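Local coordinates for ORC1-type DNA replication protein 2 (Aeropyrum pernix, PDB 1W5T) that binds ATP and DNA, combines an AAA+ ATPase domain with a winged-helix domain, and takes part in regulating DNA replication, at residues G7-R12 / M272-G277. Numbering follows the deposited sequence.
Sequences GLFKDR and MAEAMG
Glu274 reaches out from the last turns of helix 259-275 and lays its chain alongside Leu8, the two side chains running past each other in opposite directions, with CD1 of Leu8 4.0 Å from CG of Glu274. Beyond CG the glutamate is extended (chi2 154°), which carries its CD out to the N-terminal loop, where the two carboxylate oxygens divide their work. OE1 of Glu274 accepts the backbone N-H of Leu8, with N of Leu8 2.6 Å from it and the bond close to straight at 167°. OE2 of Glu274 meets NH1 of Arg12 tip to tip at 2.5 Å in a salt bridge, NH1 approaching nearly along the C-O axis. Helix 259-275 belongs to the lid domain of this AAA+ ATPase of the Cdc6/Orc family, so the contact ties the start of the modelled chain to the lid, with the Phe9 side chain about 13 Å from the bound nucleotide analogue. The Arg12 guanidinium is backed by Phe9, whose CD1 lies 3.6 Å over its centre, while the ring edge faces OE1. An alanine in place of Glu274 would probably leave the Leu8 amide without its acceptor and the Arg12 guanidinium without its countercharge, freer to swing off the ring. Apart from the polar bonds, CD2 of Leu8 packs on CB of Ala273 at 3.8 Å, and Val236 also touches Leu8. Backbone hydrogen bonds also join the loop to Gly231 and Arg233.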
ATOM      1  N   GLY A   7      -0.993 -32.752   4.226  1.00 40.68           N
ATOM      2  CA  GLY A   7      -0.980 -32.659   5.728  1.00 40.18           C
ATOM      3  C   GLY A   7      -2.103 -31.804   6.283  1.00 39.23           C
ATOM      4  O   GLY A   7      -3.251 -32.259   6.375  1.00 39.61           O
ATOM      5  N   LEU A   8      -1.770 -30.567   6.650  1.00 38.14           N
ATOM      6  CA  LEU A   8      -2.728 -29.666   7.278  1.00 36.99           C
ATOM      7  C   LEU A   8      -3.517 -28.842   6.267  1.00 36.11           C
ATOM      8  O   LEU A   8      -4.612 -28.389   6.526  1.00 35.74           O
ATOM      9  CB  LEU A   8      -1.994 -28.749   8.261  1.00 36.90           C
ATOM     10  CG  LEU A   8      -1.814 -29.285   9.685  1.00 36.76           C
ATOM     11  CD1 LEU A   8      -0.557 -30.124   9.794  1.00 34.41           C
ATOM     12  CD2 LEU A   8      -1.782 -28.144  10.668  1.00 36.14           C
ATOM     13  N   PHE A   9      -2.941 -28.656   5.104  1.00 36.04           N
ATOM     14  CA  PHE A   9      -3.500 -27.755   4.126  1.00 36.15           C
ATOM     15  C   PHE A   9      -4.460 -28.522   3.233  1.00 36.18           C
ATOM     16  O   PHE A   9      -4.183 -29.660   2.860  1.00 36.44           O
ATOM     17  CB  PHE A   9      -2.371 -27.174   3.266  1.00 35.68           C
ATOM     18  CG  PHE A   9      -1.473 -26.217   3.997  1.00 35.18           C
ATOM     19  CD1 PHE A   9      -0.301 -26.660   4.582  1.00 34.72           C
ATOM     20  CD2 PHE A   9      -1.792 -24.860   4.085  1.00 34.43           C
ATOM     21  CE1 PHE A   9       0.541 -25.764   5.250  1.00 34.66           C
ATOM     22  CE2 PHE A   9      -0.956 -23.965   4.751  1.00 32.08           C
ATOM     23  CZ  PHE A   9       0.210 -24.413   5.325  1.00 33.18           C
ATOM     24  N   LYS A  10      -5.587 -27.916   2.889  1.00 35.91           N
ATOM     25  CA  LYS A  10      -6.384 -28.477   1.808  1.00 35.81           C
ATOM     26  C   LYS A  10      -6.090 -27.764   0.480  1.00 35.85           C
ATOM     27  O   LYS A  10      -6.371 -28.316  -0.579  1.00 35.75           O
ATOM     28  CB  LYS A  10      -7.873 -28.536   2.164  1.00 36.04           C
ATOM     29  CG  LYS A  10      -8.718 -27.270   1.973  1.00 36.09           C
ATOM     30  CD  LYS A  10     -10.180 -27.595   2.321  1.00 36.49           C
ATOM     31  CE  LYS A  10     -10.954 -26.384   2.777  1.00 37.00           C
ATOM     32  NZ  LYS A  10     -11.797 -26.681   3.956  1.00 37.60           N
ATOM     33  N   ASP A  11      -5.509 -26.553   0.563  1.00 35.68           N
ATOM     34  CA  ASP A  11      -4.999 -25.781  -0.594  1.00 34.80           C
ATOM     35  C   ASP A  11      -3.993 -24.697  -0.175  1.00 34.95           C
ATOM     36  O   ASP A  11      -4.354 -23.557   0.158  1.00 34.62           O
ATOM     37  CB  ASP A  11      -6.145 -25.136  -1.397  1.00 34.25           C
ATOM     38  CG  ASP A  11      -5.710 -24.644  -2.775  1.00 33.89           C
ATOM     39  OD1 ASP A  11      -4.505 -24.497  -3.055  1.00 32.04           O
ATOM     40  OD2 ASP A  11      -6.525 -24.363  -3.668  1.00 35.51           O
ATOM     41  N   ARG A  12      -2.724 -25.065  -0.203  1.00 34.90           N
ATOM     42  CA  ARG A  12      -1.623 -24.177   0.103  1.00 35.13           C
ATOM     43  C   ARG A  12      -1.575 -22.830  -0.680  1.00 34.79           C
ATOM     44  O   ARG A  12      -0.915 -21.870  -0.253  1.00 34.79           O
ATOM     45  CB  ARG A  12      -0.338 -24.952  -0.183  1.00 35.85           C
ATOM     46  CG  ARG A  12       0.706 -24.918   0.901  1.00 38.18           C
ATOM     47  CD  ARG A  12       1.833 -25.877   0.574  1.00 42.12           C
ATOM     48  NE  ARG A  12       2.482 -26.340   1.779  1.00 44.47           N
ATOM     49  CZ  ARG A  12       2.461 -27.542   2.339  1.00 45.51           C
ATOM     50  NH1 ARG A  12       3.147 -27.655   3.450  1.00 47.08           N
ATOM     51  NH2 ARG A  12       1.805 -28.597   1.857  1.00 47.15           N
ATOM     52  N   MET A 272       5.025 -25.593  10.605  1.00 21.69           N
ATOM     53  CA  MET A 272       5.672 -26.010  11.851  1.00 21.27           C
ATOM     54  C   MET A 272       5.010 -27.260  12.432  1.00 21.07           C
ATOM     55  O   MET A 272       5.708 -28.139  12.950  1.00 20.87           O
ATOM     56  CB  MET A 272       5.659 -24.879  12.880  1.00 20.81           C
ATOM     57  CG  MET A 272       6.822 -23.904  12.753  1.00 21.56           C
ATOM     58  SD  MET A 272       6.536 -22.421  13.800  1.00 25.31           S
ATOM     59  CE  MET A 272       7.892 -21.460  13.361  1.00 24.10           C
ATOM     60  N   ALA A 273       3.680 -27.328  12.359  1.00 21.42           N
ATOM     61  CA  ALA A 273       2.927 -28.539  12.750  1.00 22.34           C
ATOM     62  C   ALA A 273       3.256 -29.737  11.853  1.00 22.98           C
ATOM     63  O   ALA A 273       3.598 -30.808  12.358  1.00 23.51           O
ATOM     64  CB  ALA A 273       1.442 -28.278  12.768  1.00 21.45           C
ATOM     65  N   GLU A 274       3.143 -29.556  10.540  1.00 23.77           N
ATOM     66  CA  GLU A 274       3.510 -30.597   9.572  1.00 25.26           C
ATOM     67  C   GLU A 274       4.926 -31.139   9.853  1.00 25.63           C
ATOM     68  O   GLU A 274       5.112 -32.346  10.045  1.00 25.60           O
ATOM     69  CB  GLU A 274       3.432 -30.066   8.126  1.00 25.24           C
ATOM     70  CG  GLU A 274       2.451 -30.820   7.219  1.00 29.77           C
ATOM     71  CD  GLU A 274       1.882 -29.982   6.051  1.00 34.68           C
ATOM     72  OE1 GLU A 274       0.629 -29.914   5.932  1.00 35.01           O
ATOM     73  OE2 GLU A 274       2.675 -29.398   5.242  1.00 33.91           O
ATOM     74  N   ALA A 275       5.913 -30.243   9.907  1.00 25.96           N
ATOM     75  CA  ALA A 275       7.304 -30.625  10.096  1.00 26.27           C
ATOM     76  C   ALA A 275       7.529 -31.495  11.335  1.00 26.68           C
ATOM     77  O   ALA A 275       8.429 -32.322  11.339  1.00 27.45           O
ATOM     78  CB  ALA A 275       8.187 -29.406  10.131  1.00 25.49           C
ATOM     79  N   MET A 276       6.706 -31.322  12.360  1.00 27.08           N
ATOM     80  CA  MET A 276       6.777 -32.132  13.579  1.00 28.08           C
ATOM     81  C   MET A 276       6.021 -33.465  13.477  1.00 28.89           C
ATOM     82  O   MET A 276       6.080 -34.242  14.398  1.00 29.48           O
ATOM     83  CB  MET A 276       6.147 -31.385  14.762  1.00 27.55           C
ATOM     84  CG  MET A 276       6.821 -30.098  15.201  1.00 28.68           C
ATOM     85  SD  MET A 276       6.041 -29.401  16.736  1.00 31.34           S
ATOM     86  CE  MET A 276       6.239 -30.772  17.925  1.00 28.46           C
ATOM     87  N   GLY A 277       5.243 -33.680  12.416  1.00 29.96           N
ATOM     88  CA  GLY A 277       4.324 -34.808  12.341  1.00 30.83           C
ATOM     89  C   GLY A 277       2.944 -34.592  12.951  1.00 31.62           C
ATOM     90  O   GLY A 277       2.124 -35.490  12.920  1.00 32.17           O
TER